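Local coordinates for dimethyladenosine transferase, putative (Plasmodium falciparum, PDB 2H1R), which probably methylates adenines of ribosomal RNA to N6,N6-dimethyladenosine, using S-adenosyl-L-methionine as methyl donor, at residues Pro28-Lys33 and Cys174-Ser179; Asp32-Ala37 and Ser189-Leu194; Tyr36-Lys41 and Phe107-Ala112; Thr102-Phe107 and Ser120-Lys125; Thr161-Leu166 and Asn210-Cys215. One frame throughout, in Å; residues are numbered along the deposited sequence. Where two conformers were deposited one is given.

Contact 1 of 5, residues Pro28-Lys33 and Cys174-Ser179; sequences PGILDK and CNVNRS
Ile30 and Lys33 reach from helix 28-38 to Val176 and Cys174 on strand 168-176, an outermost strand of the Rossmann-like sheet of a class I methyltransferase. Helix segment 28-33 and strand segment 174-176 run roughly antiparallel, at 147°, with axes 10.2 Å apart at closest. The inner part of the contact is apolar: Ile30 CG2 meets Val176 CG2 at 4.0 Å, branch against branch, and Leu25 of strand 24-25, a predicted S-adenosyl-L-methionine site, touches both. Val176 and Cys174 are buried, Ile30 only partly exposed. Cys174 SG stands between the backbone N and the carbonyl carbon (chi1 65°), and Lys33 lies over SG and CB together. The lysine chain bends at chi3, which brings NZ within 3.5 Å of Cys174 CB while CD stays 4.0 Å from SG. Lys33 itself faces solvent, as the outer flank of the contact. Beyond Val176 the chain moves away from helix 28-38: Asn177 and Ser179 are exposed and form an Asx turn of their own. Asn177 OD1 accepts Ser179 N at 3.1 Å from above its carbonyl plane, and takes Ser179 OG at 2.8 Å in that plane, on a lone pair.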
# COMPACT_ATOMS: atom_id res chain seq x y z
N PRO A 28 18.83 12.37 -15.64
CA PRO A 28 17.98 12.16 -16.84
C PRO A 28 17.63 10.72 -17.14
O PRO A 28 16.48 10.43 -17.53
CB PRO A 28 18.86 12.73 -17.97
CG PRO A 28 19.56 13.85 -17.29
CD PRO A 28 19.94 13.30 -15.94
N GLY A 29 18.59 9.82 -16.98
CA GLY A 29 18.36 8.41 -17.26
C GLY A 29 17.35 7.78 -16.30
O GLY A 29 16.62 6.88 -16.69
N ILE A 30 17.32 8.22 -15.05
CA ILE A 30 16.29 7.72 -14.10
C ILE A 30 14.87 8.25 -14.49
O ILE A 30 13.88 7.51 -14.44
CB ILE A 30 16.60 8.15 -12.60
CG1 ILE A 30 18.00 7.71 -12.14
CG2 ILE A 30 15.55 7.62 -11.61
CD1 ILE A 30 18.29 6.27 -12.27
N LEU A 31 14.77 9.53 -14.82
CA LEU A 31 13.50 10.04 -15.31
C LEU A 31 12.97 9.23 -16.48
O LEU A 31 11.76 8.97 -16.56
CB LEU A 31 13.61 11.51 -15.70
CG LEU A 31 14.10 12.46 -14.61
CD1 LEU A 31 13.85 13.90 -15.03
CD2 LEU A 31 13.37 12.19 -13.35
N ASP A 32 13.86 8.86 -17.41
CA ASP A 32 13.47 8.01 -18.54
C ASP A 32 12.89 6.67 -18.11
O ASP A 32 11.93 6.17 -18.71
CB ASP A 32 14.65 7.76 -19.49
CG ASP A 32 14.92 8.94 -20.42
OD1 ASP A 32 14.08 9.88 -20.47
OD2 ASP A 32 15.98 8.93 -21.09
N LYS A 33 13.45 6.09 -17.06
CA LYS A 33 12.98 4.80 -16.54
C LYS A 33 11.61 4.94 -15.90
O LYS A 33 10.78 4.03 -16.01
CB LYS A 33 13.96 4.26 -15.51
CG LYS A 33 15.33 3.90 -16.09
CD LYS A 33 16.11 2.98 -15.18
CE LYS A 33 15.53 1.56 -15.25
NZ LYS A 33 16.55 0.52 -14.89
N CYS A 174 13.85 0.20 -10.55
CA CYS A 174 15.30 0.37 -10.50
C CYS A 174 15.81 0.86 -9.14
O CYS A 174 15.04 1.25 -8.25
CB CYS A 174 15.76 1.36 -11.58
SG CYS A 174 15.12 3.06 -11.35
N ASN A 175 17.13 0.82 -8.98
CA ASN A 175 17.80 1.42 -7.86
C ASN A 175 18.11 2.86 -8.18
O ASN A 175 18.31 3.21 -9.35
CB ASN A 175 19.10 0.69 -7.56
CG ASN A 175 18.85 -0.74 -7.20
OD1 ASN A 175 18.22 -1.02 -6.20
ND2 ASN A 175 19.32 -1.65 -8.04
N VAL A 176 18.14 3.70 -7.16
CA VAL A 176 18.54 5.08 -7.34
C VAL A 176 19.60 5.40 -6.30
O VAL A 176 19.27 5.61 -5.12
CB VAL A 176 17.34 6.04 -7.18
CG1 VAL A 176 17.77 7.47 -7.42
CG2 VAL A 176 16.21 5.65 -8.14
N ASN A 177 20.87 5.45 -6.72
CA ASN A 177 21.95 5.77 -5.82
C ASN A 177 21.86 7.18 -5.28
O ASN A 177 21.35 8.07 -5.97
CB ASN A 177 23.30 5.58 -6.52
CG ASN A 177 24.49 5.65 -5.53
OD1 ASN A 177 25.28 6.59 -5.55
ND2 ASN A 177 24.61 4.63 -4.65
N ARG A 178 22.37 7.40 -4.07
CA ARG A 178 22.41 8.74 -3.49
C ARG A 178 23.08 9.81 -4.39
O ARG A 178 22.75 10.99 -4.31
CB ARG A 178 23.10 8.69 -2.11
CG ARG A 178 24.60 8.37 -2.21
CD ARG A 178 25.17 7.95 -0.89
NE ARG A 178 24.61 6.68 -0.40
CZ ARG A 178 24.64 6.31 0.89
NH1 ARG A 178 25.21 7.10 1.81
NH2 ARG A 178 24.10 5.15 1.25
N SER A 179 24.04 9.40 -5.24
CA SER A 179 24.75 10.39 -6.12
C SER A 179 23.82 11.01 -7.18
O SER A 179 24.13 12.04 -7.80
CB SER A 179 25.94 9.74 -6.82
OG SER A 179 25.52 8.58 -7.50

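Contact 2 of 5, residues Asp32-Ala37 and Ser189-Leu194; sequences DKIIYA and SVIVKL
The backbone carbonyl of Ala37 is the flat group touched here, and Lys193 is what touches it: Lys193 CD lies 3.5 Å from Ala37 O, coming from above one face of the peptide plane, near the oxygen, and not from within that plane. Lys193 leaves its strand with CG anti to the backbone N (chi1 -178°) and stays extended as far as CD. That carbon is the lysine atom that touches the helix, and the bend at chi3 turns the rest of the chain beyond it. The methyl of Ala37 also points at the strand, and Ala37 CB is 4.4 Å from the same CD of Lys193. One helical turn earlier the contact becomes wholly apolar. Ile34 and Ile191 cross at about a right angle, and the end of Ile191 bears on the longer branch of Ile34: Ile191 CD1 is 3.9 Å from Ile34 CG1 and 4.0 Å from Ile34 CD1. This is helix-on-sheet packing in the methyltransferase core, with helix 28-38 laid against strand 189-196, which runs antiparallel to its neighbour 135-141. Val137 and Met139 of that neighbour also touch Ile191, and Leu56 touches Ile34. The side chain of Ile34 comes to about 4 Å from the side chain of Leu25, a residue predicted to bind S-adenosyl-L-methionine.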
# COMPACT_ATOMS: atom_id res chain seq x y z
N ASP A 32 13.86 8.86 -17.41
CA ASP A 32 13.47 8.01 -18.54
C ASP A 32 12.89 6.67 -18.11
O ASP A 32 11.93 6.17 -18.71
CB ASP A 32 14.65 7.76 -19.49
CG ASP A 32 14.92 8.94 -20.42
OD1 ASP A 32 14.08 9.88 -20.47
OD2 ASP A 32 15.98 8.93 -21.09
N LYS A 33 13.45 6.09 -17.06
CA LYS A 33 12.98 4.80 -16.54
C LYS A 33 11.61 4.94 -15.90
O LYS A 33 10.78 4.03 -16.01
CB LYS A 33 13.96 4.26 -15.51
CG LYS A 33 15.33 3.90 -16.09
CD LYS A 33 16.11 2.98 -15.18
CE LYS A 33 15.53 1.56 -15.25
NZ LYS A 33 16.55 0.52 -14.89
N ILE A 34 11.38 6.05 -15.20
CA ILE A 34 10.07 6.33 -14.59
C ILE A 34 9.00 6.35 -15.70
O ILE A 34 7.96 5.71 -15.60
CB ILE A 34 10.13 7.65 -13.79
CG1 ILE A 34 10.92 7.44 -12.49
CG2 ILE A 34 8.74 8.22 -13.43
CD1 ILE A 34 11.30 8.75 -11.75
N ILE A 35 9.27 7.14 -16.74
CA ILE A 35 8.33 7.35 -17.84
C ILE A 35 8.02 6.01 -18.54
O ILE A 35 6.86 5.71 -18.82
CB ILE A 35 8.92 8.36 -18.87
CG1 ILE A 35 9.02 9.76 -18.28
CG2 ILE A 35 8.16 8.30 -20.23
CD1 ILE A 35 7.69 10.33 -17.77
N TYR A 36 9.05 5.22 -18.78
CA TYR A 36 8.86 3.90 -19.43
C TYR A 36 7.97 2.98 -18.59
O TYR A 36 7.06 2.33 -19.11
CB TYR A 36 10.21 3.22 -19.71
CG TYR A 36 10.10 1.88 -20.42
CD1 TYR A 36 10.15 1.80 -21.82
CD2 TYR A 36 9.95 0.71 -19.70
CE1 TYR A 36 10.05 0.57 -22.47
CE2 TYR A 36 9.84 -0.52 -20.34
CZ TYR A 36 9.90 -0.58 -21.73
OH TYR A 36 9.80 -1.82 -22.36
N ALA A 37 8.23 2.95 -17.30
CA ALA A 37 7.43 2.15 -16.38
C ALA A 37 5.96 2.60 -16.30
O ALA A 37 5.07 1.76 -16.12
CB ALA A 37 8.07 2.21 -14.95
N SER A 189 17.86 4.99 -2.69
CA SER A 189 16.41 4.85 -2.95
C SER A 189 16.13 3.76 -3.98
O SER A 189 17.05 3.21 -4.58
CB SER A 189 15.80 6.17 -3.42
OG SER A 189 15.81 7.18 -2.41
N VAL A 190 14.85 3.46 -4.16
CA VAL A 190 14.40 2.42 -5.06
C VAL A 190 13.07 2.92 -5.63
O VAL A 190 12.27 3.49 -4.90
CB VAL A 190 14.17 1.08 -4.33
CG1 VAL A 190 13.46 0.03 -5.25
CG2 VAL A 190 15.49 0.50 -3.81
N ILE A 191 12.87 2.70 -6.92
CA ILE A 191 11.60 2.99 -7.57
C ILE A 191 10.87 1.69 -7.80
O ILE A 191 11.43 0.72 -8.34
CB ILE A 191 11.80 3.74 -8.92
CG1 ILE A 191 12.53 5.06 -8.61
CG2 ILE A 191 10.41 3.93 -9.61
CD1 ILE A 191 13.12 5.76 -9.77
N VAL A 192 9.61 1.68 -7.37
CA VAL A 192 8.74 0.50 -7.50
C VAL A 192 7.51 0.90 -8.31
O VAL A 192 7.17 2.11 -8.38
CB VAL A 192 8.31 -0.08 -6.11
CG1 VAL A 192 9.52 -0.56 -5.31
CG2 VAL A 192 7.55 0.91 -5.30
N LYS A 193 6.88 -0.10 -8.92
CA LYS A 193 5.64 0.07 -9.67
C LYS A 193 4.56 -0.77 -9.03
O LYS A 193 4.80 -1.92 -8.65
CB LYS A 193 5.84 -0.37 -11.12
CG LYS A 193 4.60 -0.21 -12.04
CD LYS A 193 4.97 -0.59 -13.50
CE LYS A 193 4.97 -2.12 -13.69
NZ LYS A 193 5.41 -2.61 -15.09
N LEU A 194 3.39 -0.16 -8.87
CA LEU A 194 2.21 -0.81 -8.31
C LEU A 194 1.12 -0.79 -9.37
O LEU A 194 0.78 0.29 -9.88
CB LEU A 194 1.65 -0.05 -7.10
CG LEU A 194 2.51 0.37 -5.91
CD1 LEU A 194 1.63 0.88 -4.76
CD2 LEU A 194 3.36 -0.78 -5.46

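Contact 3 of 5, residues Tyr36-Lys41 and Phe107-Ala112; sequences YAAKIK and FDVCTA
Val109 meets both Ala38 and Ile40 through one methyl group. The bond to its CB points at segment 36-41, and the contact is made one atom further out. CG1, held anti to the backbone N at chi1 177°, sits 4.1 Å from Ala38 CB and 4.2 Å from Ile40 CG1, bridging the last helical residue and the chain that follows. CG2 lies beside the backbone N and makes no comparable contact with the segment. The side chains of Ile40 and Val109 cross obliquely. Between the two partners of CG1 the backbone turns at Lys39, whose positive phi (52°) marks the end of the helix and lets Ile40 swing back over the strand. The surrounding layer is also apolar: Val137 touches Ala38, while Val46 and Leu60 touch Ile40. Val109 itself is fixed in the sheet by backbone hydrogen bonds to Ile45 and Leu47, and Asp108 OD2 accepts from Ile45 N just before it. The contact is buried and away from the predicted cofactor site. It packs the C-terminal end of helix 28-38, which precedes strand 45-49, the first in sequence of the large sheet, against the middle of that sheet, as in the Rossmann-like fold of class I methyltransferases.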
# COMPACT_ATOMS: atom_id res chain seq x y z
N TYR A 36 9.05 5.22 -18.78
CA TYR A 36 8.86 3.90 -19.43
C TYR A 36 7.97 2.98 -18.59
O TYR A 36 7.06 2.33 -19.11
CB TYR A 36 10.21 3.22 -19.71
CG TYR A 36 10.10 1.88 -20.42
CD1 TYR A 36 10.15 1.80 -21.82
CD2 TYR A 36 9.95 0.71 -19.70
CE1 TYR A 36 10.05 0.57 -22.47
CE2 TYR A 36 9.84 -0.52 -20.34
CZ TYR A 36 9.90 -0.58 -21.73
OH TYR A 36 9.80 -1.82 -22.36
N ALA A 37 8.23 2.95 -17.30
CA ALA A 37 7.43 2.15 -16.38
C ALA A 37 5.96 2.60 -16.30
O ALA A 37 5.07 1.76 -16.12
CB ALA A 37 8.07 2.21 -14.95
N ALA A 38 5.73 3.91 -16.34
CA ALA A 38 4.39 4.47 -16.14
C ALA A 38 3.42 4.18 -17.29
O ALA A 38 2.22 4.11 -17.04
CB ALA A 38 4.44 5.98 -15.86
N LYS A 39 3.93 4.01 -18.52
CA LYS A 39 3.08 3.67 -19.71
C LYS A 39 1.89 4.65 -19.89
O LYS A 39 0.74 4.24 -20.06
CB LYS A 39 2.58 2.22 -19.66
CG LYS A 39 3.71 1.17 -19.71
N ILE A 40 2.18 5.94 -19.84
CA ILE A 40 1.11 6.95 -19.80
C ILE A 40 0.42 7.11 -21.19
O ILE A 40 1.11 7.20 -22.20
CB ILE A 40 1.67 8.29 -19.35
CG1 ILE A 40 2.19 8.16 -17.91
CG2 ILE A 40 0.61 9.40 -19.45
CD1 ILE A 40 3.18 9.24 -17.51
N LYS A 41 -0.91 7.15 -21.21
CA LYS A 41 -1.67 7.41 -22.46
C LYS A 41 -2.20 8.83 -22.51
O LYS A 41 -2.40 9.44 -21.47
CB LYS A 41 -2.86 6.46 -22.56
CG LYS A 41 -2.54 4.98 -22.60
CD LYS A 41 -3.83 4.21 -22.21
N PHE A 107 -7.46 10.24 -10.62
CA PHE A 107 -6.28 10.17 -11.46
C PHE A 107 -6.15 8.74 -11.97
O PHE A 107 -6.71 7.79 -11.39
CB PHE A 107 -5.02 10.65 -10.71
CG PHE A 107 -4.62 9.75 -9.57
CD1 PHE A 107 -3.78 8.67 -9.78
CD2 PHE A 107 -5.12 9.98 -8.29
CE1 PHE A 107 -3.43 7.82 -8.74
CE2 PHE A 107 -4.76 9.15 -7.23
CZ PHE A 107 -3.94 8.06 -7.45
N ASP A 108 -5.42 8.59 -13.06
CA ASP A 108 -5.17 7.31 -13.67
C ASP A 108 -3.80 6.77 -13.29
O ASP A 108 -3.65 5.57 -13.06
CB ASP A 108 -5.25 7.47 -15.19
CG ASP A 108 -6.64 7.82 -15.64
OD1 ASP A 108 -7.48 6.92 -15.48
OD2 ASP A 108 -6.91 8.97 -16.07
N VAL A 109 -2.82 7.65 -13.25
CA VAL A 109 -1.43 7.26 -13.02
C VAL A 109 -0.84 8.20 -11.99
O VAL A 109 -1.00 9.42 -12.11
CB VAL A 109 -0.57 7.36 -14.33
CG1 VAL A 109 0.90 7.02 -14.08
CG2 VAL A 109 -1.13 6.46 -15.42
N CYS A 110 -0.16 7.63 -10.99
CA CYS A 110 0.52 8.42 -9.96
C CYS A 110 2.04 8.27 -10.09
O CYS A 110 2.54 7.18 -10.32
CB CYS A 110 0.11 7.93 -8.55
SG CYS A 110 0.90 8.92 -7.27
N THR A 111 2.76 9.37 -9.94
CA THR A 111 4.21 9.28 -9.75
C THR A 111 4.58 10.13 -8.53
O THR A 111 3.99 11.19 -8.29
CB THR A 111 5.01 9.66 -11.01
OG1 THR A 111 6.40 9.37 -10.79
CG2 THR A 111 4.84 11.15 -11.37
N ALA A 112 5.52 9.66 -7.71
CA ALA A 112 5.86 10.37 -6.48
C ALA A 112 7.28 10.10 -6.08
O ALA A 112 7.77 8.98 -6.25
CB ALA A 112 4.95 9.92 -5.34

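Contact 4 of 5, residues Thr102-Phe107 and Ser120-Lys125; sequences TVFPKF and SPLIFK
Lys125 lies over the face of the Phe104 ring, its chain running across it. Its CE stands 4.0 Å from the ring centroid and almost exactly on the normal, a CH-pi contact, and NZ follows at 4.1 Å from the same centroid, 22° off the normal, as a cation-pi interaction. The chain is fully extended beyond CG, so the ammonium group passes over the ring and reaches the backbone behind it. There NZ donates to Thr102 O at 2.6 Å, with a C=O...N angle of 155° and the donor tilted 24° from the carbonyl plane. Ala99 O accepts a further hydrogen bond from NZ and Ile100 O a weak one, so backbone carbonyls and an aromatic face all lie against this probably charged group. In the Rossmann-like fold the lysine joins the loop that enters strand 109-113 to helix 119-128, which follows that strand. Leu122, one turn earlier in the helix, works at the ring edge: its CD1 is near the ring plane, 4.2 Å from Phe104 CZ. Leu47, Ile49 and Ile70, from the neighbouring strands 45-49 and 66-70, also touch the Phe104 side chain.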
# COMPACT_ATOMS: atom_id res chain seq x y z
N THR A 102 -3.69 16.71 1.62
CA THR A 102 -4.40 17.00 0.36
C THR A 102 -5.35 15.88 -0.08
O THR A 102 -4.96 14.71 -0.15
CB THR A 102 -3.41 17.26 -0.82
OG1 THR A 102 -2.47 18.28 -0.44
CG2 THR A 102 -4.15 17.71 -2.09
N VAL A 103 -6.60 16.23 -0.38
CA VAL A 103 -7.51 15.26 -0.99
C VAL A 103 -7.00 14.96 -2.40
O VAL A 103 -6.72 15.89 -3.16
CB VAL A 103 -8.99 15.74 -1.00
CG1 VAL A 103 -9.18 17.00 -1.86
CG2 VAL A 103 -9.94 14.61 -1.45
N PHE A 104 -6.83 13.69 -2.74
CA PHE A 104 -6.39 13.34 -4.08
C PHE A 104 -7.53 13.50 -5.06
O PHE A 104 -8.65 13.04 -4.79
CB PHE A 104 -5.85 11.91 -4.15
CG PHE A 104 -4.47 11.72 -3.57
CD1 PHE A 104 -3.71 12.79 -3.13
CD2 PHE A 104 -3.92 10.44 -3.49
CE1 PHE A 104 -2.42 12.59 -2.58
CE2 PHE A 104 -2.65 10.23 -2.96
CZ PHE A 104 -1.90 11.31 -2.49
N PRO A 105 -7.25 14.12 -6.22
CA PRO A 105 -8.21 14.12 -7.35
C PRO A 105 -8.36 12.71 -7.94
O PRO A 105 -7.59 11.81 -7.58
CB PRO A 105 -7.53 15.02 -8.38
CG PRO A 105 -6.08 14.85 -8.10
CD PRO A 105 -6.01 14.83 -6.59
N LYS A 106 -9.34 12.52 -8.82
CA LYS A 106 -9.39 11.28 -9.60
C LYS A 106 -8.18 11.34 -10.52
O LYS A 106 -7.86 12.41 -11.08
CB LYS A 106 -10.69 11.15 -10.39
N PHE A 107 -7.46 10.24 -10.62
CA PHE A 107 -6.28 10.17 -11.46
C PHE A 107 -6.15 8.74 -11.97
O PHE A 107 -6.71 7.79 -11.39
CB PHE A 107 -5.02 10.65 -10.71
CG PHE A 107 -4.62 9.75 -9.57
CD1 PHE A 107 -3.78 8.67 -9.78
CD2 PHE A 107 -5.12 9.98 -8.29
CE1 PHE A 107 -3.43 7.82 -8.74
CE2 PHE A 107 -4.76 9.15 -7.23
CZ PHE A 107 -3.94 8.06 -7.45
N SER A 120 4.66 4.88 4.84
CA SER A 120 3.56 4.01 5.18
C SER A 120 2.19 4.70 5.03
O SER A 120 1.27 4.09 4.44
CB SER A 120 3.76 3.42 6.58
OG SER A 120 2.64 2.64 6.92
N PRO A 121 2.04 5.95 5.54
CA PRO A 121 0.80 6.69 5.31
C PRO A 121 0.43 6.82 3.82
O PRO A 121 -0.75 6.74 3.46
CB PRO A 121 1.09 8.08 5.89
CG PRO A 121 2.14 7.86 6.92
CD PRO A 121 2.99 6.73 6.38
N LEU A 122 1.43 7.05 2.97
CA LEU A 122 1.17 7.14 1.53
C LEU A 122 0.60 5.83 0.97
O LEU A 122 -0.39 5.84 0.25
CB LEU A 122 2.40 7.57 0.74
CG LEU A 122 2.05 7.54 -0.76
CD1 LEU A 122 1.15 8.75 -1.19
CD2 LEU A 122 3.23 7.33 -1.67
N ILE A 123 1.24 4.70 1.30
CA ILE A 123 0.76 3.40 0.88
C ILE A 123 -0.69 3.15 1.31
O ILE A 123 -1.49 2.71 0.50
CB ILE A 123 1.68 2.25 1.41
CG1 ILE A 123 3.04 2.25 0.69
CG2 ILE A 123 0.98 0.88 1.30
CD1 ILE A 123 2.94 2.30 -0.84
N PHE A 124 -1.01 3.41 2.58
CA PHE A 124 -2.38 3.23 3.07
C PHE A 124 -3.38 4.16 2.35
O PHE A 124 -4.52 3.77 2.06
CB PHE A 124 -2.42 3.47 4.58
N LYS A 125 -2.95 5.38 2.07
CA LYS A 125 -3.78 6.31 1.30
C LYS A 125 -4.08 5.78 -0.10
O LYS A 125 -5.23 5.82 -0.55
CB LYS A 125 -3.13 7.68 1.18
CG LYS A 125 -4.12 8.74 0.73
CD LYS A 125 -3.57 10.12 0.85
CE LYS A 125 -4.72 11.12 0.67
NZ LYS A 125 -4.14 12.47 0.82

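Contact 5 of 5, residues Thr161-Leu166 and Asn210-Cys215; sequences TINVKL and NLLRIC
Leu212 and Asn163 slide past each other in opposite directions, so the leucine tip comes to lie over one face of the asparagine amide, toward its oxygen. Leu212 CD1 is 3.5 Å from Asn163 OD1 and 4.1 Å from Asn163 CG. The same methyl also approaches Ile162, on helix 159-167, with Leu212 CD1 at 4.4 Å from Ile162 CG2, a looser approach. Leu212 CD1 thus reaches both of two consecutive buried residues, Ile162 and Asn163. Its CG is anti to the carbonyl carbon (chi1 -67°), which aims the branch across to that helix. The contact packs helix 159-167, which runs directly into edge strand 168-176 of the large sheet, against helix 205-216, which follows the last strand of that sheet and opens the helical C-terminal part of the chain. The buried amide of Asn163 has polar partners on helix 205-216: ND2 donates to Asp209 OD1, and Trp208 NE1 gives OD1 a weak hydrogen bond. These bonds, chiefly the one to Asp209, probably help fix the amide's rotation. Phe282 of helix 279-291 touches both Ile162 and Leu212.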
# COMPACT_ATOMS: atom_id res chain seq x y z
N THR A 161 3.99 -5.69 3.73
CA THR A 161 4.20 -6.50 2.54
C THR A 161 2.95 -7.20 2.08
O THR A 161 2.64 -7.19 0.87
CB THR A 161 5.33 -7.58 2.71
OG1 THR A 161 6.43 -7.03 3.46
CG2 THR A 161 5.77 -8.04 1.36
N ILE A 162 2.24 -7.83 3.00
CA ILE A 162 1.06 -8.57 2.58
C ILE A 162 -0.07 -7.62 2.13
O ILE A 162 -0.72 -7.90 1.13
CB ILE A 162 0.58 -9.59 3.64
CG1 ILE A 162 1.65 -10.65 3.87
CG2 ILE A 162 -0.69 -10.33 3.16
CD1 ILE A 162 1.23 -11.80 4.86
N ASN A 163 -0.25 -6.51 2.83
CA ASN A 163 -1.19 -5.44 2.39
C ASN A 163 -0.97 -5.01 0.97
O ASN A 163 -1.90 -5.03 0.12
CB ASN A 163 -1.16 -4.26 3.33
CG ASN A 163 -2.01 -4.50 4.55
OD1 ASN A 163 -2.97 -5.24 4.48
ND2 ASN A 163 -1.66 -3.91 5.66
N VAL A 164 0.29 -4.69 0.66
CA VAL A 164 0.68 -4.31 -0.70
C VAL A 164 0.37 -5.40 -1.73
O VAL A 164 -0.20 -5.11 -2.83
CB VAL A 164 2.18 -3.89 -0.73
CG1 VAL A 164 2.66 -3.63 -2.16
CG2 VAL A 164 2.37 -2.65 0.07
N LYS A 165 0.71 -6.64 -1.39
CA LYS A 165 0.55 -7.75 -2.29
C LYS A 165 -0.94 -8.05 -2.54
O LYS A 165 -1.31 -8.51 -3.63
CB LYS A 165 1.22 -9.00 -1.71
CG LYS A 165 2.77 -9.06 -1.83
CD LYS A 165 3.33 -10.19 -0.99
CE LYS A 165 3.21 -11.54 -1.72
NZ LYS A 165 3.46 -12.67 -0.75
N LEU A 166 -1.77 -7.81 -1.53
CA LEU A 166 -3.19 -8.07 -1.69
C LEU A 166 -3.75 -7.09 -2.71
O LEU A 166 -4.48 -7.50 -3.61
CB LEU A 166 -3.96 -7.94 -0.37
CG LEU A 166 -5.49 -8.09 -0.59
CD1 LEU A 166 -5.81 -9.45 -1.09
CD2 LEU A 166 -6.25 -7.84 0.66
N ASN A 210 -6.85 -5.68 10.67
CA ASN A 210 -6.86 -6.04 12.09
C ASN A 210 -6.48 -7.49 12.32
O ASN A 210 -5.77 -7.81 13.29
CB ASN A 210 -8.20 -5.75 12.75
CG ASN A 210 -8.42 -4.28 13.00
OD1 ASN A 210 -7.49 -3.47 12.95
ND2 ASN A 210 -9.65 -3.92 13.30
N LEU A 211 -6.93 -8.36 11.42
CA LEU A 211 -6.53 -9.79 11.44
C LEU A 211 -5.00 -9.89 11.27
O LEU A 211 -4.33 -10.63 12.00
CB LEU A 211 -7.23 -10.57 10.33
CG LEU A 211 -6.73 -12.01 10.06
CD1 LEU A 211 -6.95 -12.95 11.26
CD2 LEU A 211 -7.36 -12.62 8.80
N LEU A 212 -4.47 -9.14 10.31
CA LEU A 212 -3.00 -9.12 10.13
C LEU A 212 -2.25 -8.60 11.33
O LEU A 212 -1.18 -9.11 11.63
CB LEU A 212 -2.57 -8.38 8.86
CG LEU A 212 -2.97 -9.06 7.53
CD1 LEU A 212 -2.58 -8.12 6.40
CD2 LEU A 212 -2.28 -10.37 7.30
N ARG A 213 -2.76 -7.58 12.01
CA ARG A 213 -2.12 -7.07 13.23
C ARG A 213 -2.08 -8.12 14.36
O ARG A 213 -1.06 -8.26 15.06
CB ARG A 213 -2.79 -5.77 13.71
CG ARG A 213 -2.43 -4.57 12.83
CD ARG A 213 -3.26 -3.35 13.26
NE ARG A 213 -2.99 -2.17 12.47
CZ ARG A 213 -2.05 -1.28 12.77
NH1 ARG A 213 -1.28 -1.47 13.82
NH2 ARG A 213 -1.86 -0.21 12.00
N ILE A 214 -3.15 -8.90 14.49
CA ILE A 214 -3.14 -9.98 15.46
C ILE A 214 -2.06 -11.00 15.13
O ILE A 214 -1.25 -11.37 16.01
CB ILE A 214 -4.53 -10.71 15.53
CG1 ILE A 214 -5.60 -9.75 16.03
CG2 ILE A 214 -4.46 -11.89 16.49
CD1 ILE A 214 -7.01 -10.34 15.94
N CYS A 215 -2.04 -11.45 13.89
CA CYS A 215 -1.14 -12.49 13.43
C CYS A 215 0.32 -12.04 13.39
O CYS A 215 1.21 -12.81 13.76
CB CYS A 215 -1.56 -12.99 12.05
SG CYS A 215 -3.20 -13.83 12.13

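Contacts 1, 2 and 3 start one after another along helix 28-38 and its C-terminal end and reach strands 168-176, 189-196 and 109-113 of one sheet, their centres about 8 Å (1 to 2) and about 9 Å (2 to 3) apart. Along the chain, contact 4 falls within the spans of contacts 1 and 2 and alternates with contact 3, sharing Phe107, with centres about 15 Å apart. Contact 5 opens after 3 and 4 have closed and alternates with 1 and 2; the centres of contacts 1 and 5 are about 31 Å apart. Ile123 of contact 4 packs on Val164 of contact 5, joining the methyltransferase part of this longer protein to its C-terminal helices.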